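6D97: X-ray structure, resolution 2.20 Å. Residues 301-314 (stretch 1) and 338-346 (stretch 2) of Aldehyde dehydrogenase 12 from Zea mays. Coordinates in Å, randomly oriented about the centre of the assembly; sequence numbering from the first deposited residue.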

ATOM      1  N   ILE A 301      -7.773  30.895  -7.502  1.00 29.08           N
ATOM      2  CA  ILE A 301      -8.925  31.122  -8.359  1.00 30.81           C
ATOM      3  C   ILE A 301     -10.162  31.150  -7.476  1.00 30.37           C
ATOM      4  O   ILE A 301     -10.381  30.232  -6.675  1.00 36.18           O
ATOM      5  CB  ILE A 301      -9.054  30.036  -9.441  1.00 34.51           C
ATOM      6  CG1 ILE A 301      -7.852  30.050 -10.387  1.00 35.87           C
ATOM      7  CG2 ILE A 301     -10.335  30.224 -10.221  1.00 31.81           C
ATOM      8  CD1 ILE A 301      -7.846  28.878 -11.353  1.00 37.86           C
ATOM      9  N   LEU A 302     -10.957  32.206  -7.607  1.00 34.42           N
ATOM     10  CA  LEU A 302     -12.260  32.273  -6.964  1.00 30.61           C
ATOM     11  C   LEU A 302     -13.318  31.796  -7.950  1.00 33.07           C
ATOM     12  O   LEU A 302     -13.391  32.293  -9.080  1.00 38.60           O
ATOM     13  CB  LEU A 302     -12.577  33.696  -6.501  1.00 32.23           C
ATOM     14  CG  LEU A 302     -11.584  34.457  -5.619  1.00 32.53           C
ATOM     15  CD1 LEU A 302     -12.169  35.813  -5.249  1.00 35.20           C
ATOM     16  CD2 LEU A 302     -11.219  33.676  -4.368  1.00 32.64           C
ATOM     17  N   GLY A 303     -14.125  30.830  -7.526  1.00 29.70           N
ATOM     18  CA  GLY A 303     -15.186  30.322  -8.358  1.00 31.96           C
ATOM     19  C   GLY A 303     -16.372  31.259  -8.402  1.00 35.00           C
ATOM     20  O   GLY A 303     -16.377  32.351  -7.820  1.00 36.90           O
ATOM     21  N   PRO A 304     -17.418  30.829  -9.114  1.00 37.30           N
ATOM     22  CA  PRO A 304     -18.599  31.691  -9.269  1.00 42.09           C
ATOM     23  C   PRO A 304     -19.483  31.770  -8.035  1.00 37.04           C
ATOM     24  O   PRO A 304     -20.254  32.729  -7.914  1.00 39.63           O
ATOM     25  CB  PRO A 304     -19.349  31.041 -10.437  1.00 32.34           C
ATOM     26  CG  PRO A 304     -18.988  29.598 -10.336  1.00 34.66           C
ATOM     27  CD  PRO A 304     -17.569  29.546  -9.820  1.00 37.17           C
ATOM     28  N   ASP A 305     -19.400  30.807  -7.118  1.00 35.31           N
ATOM     29  CA  ASP A 305     -20.327  30.737  -5.987  1.00 36.75           C
ATOM     30  C   ASP A 305     -19.788  31.576  -4.834  1.00 33.05           C
ATOM     31  O   ASP A 305     -18.994  31.115  -4.013  1.00 41.72           O
ATOM     32  CB  ASP A 305     -20.555  29.287  -5.576  1.00 34.68           C
ATOM     33  CG  ASP A 305     -19.262  28.509  -5.448  1.00 48.11           C
ATOM     34  OD1 ASP A 305     -18.320  28.787  -6.220  1.00 47.59           O
ATOM     35  OD2 ASP A 305     -19.183  27.629  -4.566  1.00 46.33           O
ATOM     36  N   VAL A 306     -20.253  32.824  -4.757  1.00 33.88           N
ATOM     37  CA  VAL A 306     -19.787  33.748  -3.728  1.00 35.96           C
ATOM     38  C   VAL A 306     -20.409  33.386  -2.387  1.00 43.08           C
ATOM     39  O   VAL A 306     -21.635  33.249  -2.270  1.00 48.77           O
ATOM     40  CB  VAL A 306     -20.125  35.195  -4.116  1.00 39.08           C
ATOM     41  CG1 VAL A 306     -19.625  36.162  -3.047  1.00 38.38           C
ATOM     42  CG2 VAL A 306     -19.537  35.530  -5.474  1.00 41.99           C
ATOM     43  N   GLN A 307     -19.567  33.248  -1.363  1.00 42.74           N
ATOM     44  CA  GLN A 307     -20.015  32.956  -0.006  1.00 41.80           C
ATOM     45  C   GLN A 307     -18.827  33.075   0.939  1.00 39.65           C
ATOM     46  O   GLN A 307     -17.669  33.070   0.510  1.00 40.33           O
ATOM     47  CB  GLN A 307     -20.635  31.560   0.101  1.00 37.38           C
ATOM     48  CG  GLN A 307     -19.672  30.438  -0.222  1.00 36.60           C
ATOM     49  CD  GLN A 307     -20.363  29.100  -0.361  1.00 53.19           C
ATOM     50  OE1 GLN A 307     -20.644  28.651  -1.471  1.00 62.94           O
ATOM     51  NE2 GLN A 307     -20.639  28.454   0.766  1.00 56.45           N
ATOM     52  N   GLU A 308     -19.137  33.161   2.236  1.00 28.87           N
ATOM     53  CA  GLU A 308     -18.141  33.276   3.304  1.00 35.08           C
ATOM     54  C   GLU A 308     -17.099  34.341   2.970  1.00 28.14           C
ATOM     55  O   GLU A 308     -15.891  34.117   3.067  1.00 30.47           O
ATOM     56  CB  GLU A 308     -17.470  31.929   3.585  1.00 30.70           C
ATOM     57  CG  GLU A 308     -18.431  30.792   3.890  1.00 36.55           C
ATOM     58  CD  GLU A 308     -19.112  30.941   5.240  1.00 46.89           C
ATOM     59  OE1 GLU A 308     -20.040  30.154   5.522  1.00 46.23           O
ATOM     60  OE2 GLU A 308     -18.722  31.838   6.021  1.00 45.82           O
ATOM     61  N   VAL A 309     -17.586  35.516   2.561  1.00 30.03           N
ATOM     62  CA  VAL A 309     -16.702  36.564   2.056  1.00 29.04           C
ATOM     63  C   VAL A 309     -15.676  36.965   3.108  1.00 33.16           C
ATOM     64  O   VAL A 309     -14.499  37.182   2.797  1.00 35.79           O
ATOM     65  CB  VAL A 309     -17.527  37.775   1.583  1.00 30.78           C
ATOM     66  CG1 VAL A 309     -16.610  38.850   1.023  1.00 35.06           C
ATOM     67  CG2 VAL A 309     -18.560  37.347   0.550  1.00 30.68           C
ATOM     68  N   ASP A 310     -16.103  37.071   4.369  1.00 39.65           N
ATOM     69  CA  ASP A 310     -15.174  37.420   5.440  1.00 35.00           C
ATOM     70  C   ASP A 310     -14.076  36.374   5.578  1.00 37.19           C
ATOM     71  O   ASP A 310     -12.888  36.710   5.646  1.00 35.06           O
ATOM     72  CB  ASP A 310     -15.930  37.580   6.758  1.00 33.03           C
ATOM     73  CG  ASP A 310     -16.786  38.826   6.792  1.00 39.32           C
ATOM     74  OD1 ASP A 310     -16.271  39.914   6.466  1.00 45.64           O
ATOM     75  OD2 ASP A 310     -17.977  38.717   7.144  1.00 55.06           O
ATOM     76  N   TYR A 311     -14.458  35.094   5.615  1.00 33.54           N
ATOM     77  CA  TYR A 311     -13.466  34.032   5.748  1.00 36.23           C
ATOM     78  C   TYR A 311     -12.502  34.024   4.569  1.00 38.63           C
ATOM     79  O   TYR A 311     -11.287  33.887   4.753  1.00 34.03           O
ATOM     80  CB  TYR A 311     -14.153  32.672   5.878  1.00 25.82           C
ATOM     81  CG  TYR A 311     -13.198  31.554   6.245  1.00 27.10           C
ATOM     82  CD1 TYR A 311     -12.442  30.907   5.272  1.00 24.65           C
ATOM     83  CD2 TYR A 311     -13.048  31.150   7.566  1.00 35.79           C
ATOM     84  CE1 TYR A 311     -11.564  29.892   5.607  1.00 23.93           C
ATOM     85  CE2 TYR A 311     -12.175  30.135   7.909  1.00 27.57           C
ATOM     86  CZ  TYR A 311     -11.436  29.511   6.927  1.00 27.48           C
ATOM     87  OH  TYR A 311     -10.566  28.500   7.266  1.00 38.00           O
ATOM     88  N   VAL A 312     -13.030  34.155   3.349  1.00 33.28           N
ATOM     89  CA  VAL A 312     -12.185  34.136   2.158  1.00 29.48           C
ATOM     90  C   VAL A 312     -11.223  35.317   2.166  1.00 29.69           C
ATOM     91  O   VAL A 312     -10.052  35.185   1.790  1.00 28.70           O
ATOM     92  CB  VAL A 312     -13.055  34.120   0.887  1.00 29.73           C
ATOM     93  CG1 VAL A 312     -12.190  34.264  -0.357  1.00 26.95           C
ATOM     94  CG2 VAL A 312     -13.868  32.836   0.829  1.00 26.47           C
ATOM     95  N   ALA A 313     -11.695  36.487   2.601  1.00 37.34           N
ATOM     96  CA  ALA A 313     -10.827  37.658   2.648  1.00 31.00           C
ATOM     97  C   ALA A 313      -9.684  37.449   3.632  1.00 32.59           C
ATOM     98  O   ALA A 313      -8.528  37.773   3.337  1.00 32.28           O
ATOM     99  CB  ALA A 313     -11.638  38.903   3.011  1.00 28.75           C
ATOM    100  N   TRP A 314      -9.992  36.900   4.809  1.00 33.30           N
ATOM    101  CA  TRP A 314      -8.963  36.647   5.812  1.00 31.19           C
ATOM    102  C   TRP A 314      -7.891  35.713   5.272  1.00 33.95           C
ATOM    103  O   TRP A 314      -6.691  35.946   5.464  1.00 33.25           O
ATOM    104  CB  TRP A 314      -9.603  36.068   7.071  1.00 28.22           C
ATOM    105  CG  TRP A 314      -8.638  35.504   8.066  1.00 33.45           C
ATOM    106  CD1 TRP A 314      -7.781  36.200   8.870  1.00 28.47           C
ATOM    107  CD2 TRP A 314      -8.454  34.121   8.384  1.00 24.31           C
ATOM    108  NE1 TRP A 314      -7.068  35.332   9.662  1.00 35.67           N
ATOM    109  CE2 TRP A 314      -7.463  34.050   9.382  1.00 29.60           C
ATOM    110  CE3 TRP A 314      -9.032  32.934   7.922  1.00 34.03           C
ATOM    111  CZ2 TRP A 314      -7.037  32.839   9.925  1.00 33.78           C
ATOM    112  CZ3 TRP A 314      -8.609  31.733   8.462  1.00 32.91           C
ATOM    113  CH2 TRP A 314      -7.621  31.695   9.452  1.00 31.31           C
ATOM    114  N   LYS A 338     -16.047  37.333 -11.741  1.00 47.25           N
ATOM    115  CA  LYS A 338     -16.759  38.610 -11.756  1.00 45.56           C
ATOM    116  C   LYS A 338     -17.826  38.686 -10.671  1.00 44.89           C
ATOM    117  O   LYS A 338     -18.118  39.774 -10.163  1.00 49.17           O
ATOM    118  CB  LYS A 338     -17.384  38.838 -13.134  1.00 46.80           C
ATOM    119  CG  LYS A 338     -17.825  40.269 -13.401  1.00 55.39           C
ATOM    120  CD  LYS A 338     -18.403  40.412 -14.803  1.00 56.44           C
ATOM    121  CE  LYS A 338     -18.816  41.846 -15.095  1.00 60.36           C
ATOM    122  NZ  LYS A 338     -19.872  42.332 -14.162  1.00 68.75           N
ATOM    123  N   ASN A 339     -18.402  37.540 -10.290  1.00 37.42           N
ATOM    124  CA  ASN A 339     -19.423  37.528  -9.247  1.00 40.93           C
ATOM    125  C   ASN A 339     -18.891  38.067  -7.926  1.00 45.13           C
ATOM    126  O   ASN A 339     -19.664  38.581  -7.110  1.00 57.43           O
ATOM    127  CB  ASN A 339     -19.967  36.113  -9.054  1.00 46.01           C
ATOM    128  CG  ASN A 339     -20.649  35.577 -10.294  1.00 44.40           C
ATOM    129  OD1 ASN A 339     -20.891  36.313 -11.250  1.00 42.36           O
ATOM    130  ND2 ASN A 339     -20.967  34.289 -10.283  1.00 48.87           N
ATOM    131  N   TRP A 340     -17.582  37.963  -7.697  1.00 40.47           N
ATOM    132  CA  TRP A 340     -16.987  38.426  -6.450  1.00 35.25           C
ATOM    133  C   TRP A 340     -16.709  39.923  -6.434  1.00 47.26           C
ATOM    134  O   TRP A 340     -16.350  40.452  -5.376  1.00 52.65           O
ATOM    135  CB  TRP A 340     -15.681  37.675  -6.175  1.00 31.41           C
ATOM    136  CG  TRP A 340     -15.862  36.288  -5.637  1.00 35.49           C
ATOM    137  CD1 TRP A 340     -16.061  35.149  -6.358  1.00 33.13           C
ATOM    138  CD2 TRP A 340     -15.845  35.893  -4.257  1.00 29.38           C
ATOM    139  NE1 TRP A 340     -16.173  34.068  -5.517  1.00 35.50           N
ATOM    140  CE2 TRP A 340     -16.044  34.498  -4.222  1.00 36.16           C
ATOM    141  CE3 TRP A 340     -15.681  36.582  -3.050  1.00 29.72           C
ATOM    142  CZ2 TRP A 340     -16.089  33.779  -3.026  1.00 32.70           C
ATOM    143  CZ3 TRP A 340     -15.724  35.865  -1.861  1.00 29.35           C
ATOM    144  CH2 TRP A 340     -15.927  34.479  -1.860  1.00 29.03           C
ATOM    145  N   SER A 341     -16.865  40.616  -7.567  1.00 53.44           N
ATOM    146  CA  SER A 341     -16.499  42.029  -7.628  1.00 60.53           C
ATOM    147  C   SER A 341     -17.399  42.891  -6.752  1.00 58.13           C
ATOM    148  O   SER A 341     -16.968  43.943  -6.270  1.00 65.54           O
ATOM    149  CB  SER A 341     -16.542  42.525  -9.073  1.00 63.04           C
ATOM    150  OG  SER A 341     -17.849  42.428  -9.610  1.00 61.65           O
ATOM    151  N   SER A 342     -18.644  42.470  -6.540  1.00 52.48           N
ATOM    152  CA  SER A 342     -19.594  43.215  -5.726  1.00 52.46           C
ATOM    153  C   SER A 342     -19.714  42.661  -4.312  1.00 46.28           C
ATOM    154  O   SER A 342     -20.584  43.100  -3.553  1.00 46.88           O
ATOM    155  CB  SER A 342     -20.963  43.220  -6.405  1.00 59.38           C
ATOM    156  OG  SER A 342     -21.385  41.899  -6.697  1.00 64.52           O
ATOM    157  N   SER A 343     -18.851  41.716  -3.940  1.00 38.08           N
ATOM    158  CA  SER A 343     -18.967  41.032  -2.660  1.00 38.10           C
ATOM    159  C   SER A 343     -18.420  41.844  -1.494  1.00 42.33           C
ATOM    160  O   SER A 343     -18.732  41.529  -0.341  1.00 49.54           O
ATOM    161  CB  SER A 343     -18.238  39.687  -2.724  1.00 35.76           C
ATOM    162  OG  SER A 343     -16.850  39.871  -2.951  1.00 35.11           O
ATOM    163  N   GLY A 344     -17.624  42.875  -1.763  1.00 34.58           N
ATOM    164  CA  GLY A 344     -16.873  43.544  -0.724  1.00 33.46           C
ATOM    165  C   GLY A 344     -15.559  42.882  -0.372  1.00 36.25           C
ATOM    166  O   GLY A 344     -14.921  43.289   0.606  1.00 35.41           O
ATOM    167  N   LEU A 345     -15.136  41.876  -1.143  1.00 38.84           N
ATOM    168  CA  LEU A 345     -13.919  41.136  -0.822  1.00 42.58           C
ATOM    169  C   LEU A 345     -12.689  42.034  -0.875  1.00 35.33           C
ATOM    170  O   LEU A 345     -11.898  42.076   0.073  1.00 40.09           O
ATOM    171  CB  LEU A 345     -13.752  39.960  -1.784  1.00 41.70           C
ATOM    172  CG  LEU A 345     -12.388  39.277  -1.692  1.00 34.44           C
ATOM    173  CD1 LEU A 345     -12.363  38.304  -0.529  1.00 31.00           C
ATOM    174  CD2 LEU A 345     -12.033  38.590  -2.992  1.00 37.92           C
ATOM    175  N   LEU A 346     -12.502  42.747  -1.991  1.00 37.70           N
ATOM    176  CA  LEU A 346     -11.327  43.600  -2.141  1.00 39.28           C
ATOM    177  C   LEU A 346     -11.286  44.678  -1.066  1.00 38.56           C
ATOM    178  O   LEU A 346     -10.212  45.025  -0.562  1.00 46.58           O
ATOM    179  CB  LEU A 346     -11.306  44.232  -3.534  1.00 39.47           C
ATOM    180  CG  LEU A 346     -10.832  43.353  -4.692  1.00 45.96           C
ATOM    181  CD1 LEU A 346     -10.912  44.116  -6.009  1.00 47.83           C
ATOM    182  CD2 LEU A 346      -9.414  42.855  -4.434  1.00 37.32           C
TER
HETATM  183  O   HOH W   1     -16.629  30.721  -4.986  1.00 35.40           O

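Stretch 1 leaves a strand at Leu 302, runs through a loop from Gly 303 to Glu 308, and enters a helix at Val 309, with Glu 308 at the N-cap position. Stretch 2 turns through Ser 343 into a helix that starts at Leu 345, with Gly 344 at the N-cap position. Across the stretches, CA atoms pair in register: CA of Pro 304 lies 5.9 Å from CA of Asn 339, CA of Val 306 6.1 Å from CA of Trp 340, and CA of Ala 313 5.8 Å from CA of Leu 345. At phi/psi 84/8, a CB on Gly 344 would be jammed against the carbonyl O of Ser 343.

Trp 340 is the centre of the contact, with 147 Å² covered by stretch 1. Its indole is sandwiched between two methyl groups: Leu 302 CD1 sits 3.9 Å from the centroid of the five-membered ring of Trp 340, and Val 306 CG2 packs over the opposite face, 3.6 Å from the same centroid and nearly on the ring normal. At the ring edge, Trp 340 NE1 donates a weak hydrogen bond to Gly 303 O (2.9 Å), bent to 127°. Water 1 donates to Asp 305 O (2.6 Å) and weakly accepts from Trp 340 NE1 (3.4 Å). Nearby, Asn 339 ND2 donates an almost straight hydrogen bond to Pro 304 O (2.9 Å, 176°).

The six-membered end of the indole reaches the helix of stretch 1, where Val 312 CG2 lies 3.8 Å from Trp 340 CH2. Leu 345 extends the apolar packing: its CD2 meets Leu 302 CD1 at 3.6 Å, and its CD1 approaches Ala 313 CB at 3.7 Å. Ser 343 OG donates to Trp 340 O (2.5 Å) and accepts from Leu 345 N (3.2 Å).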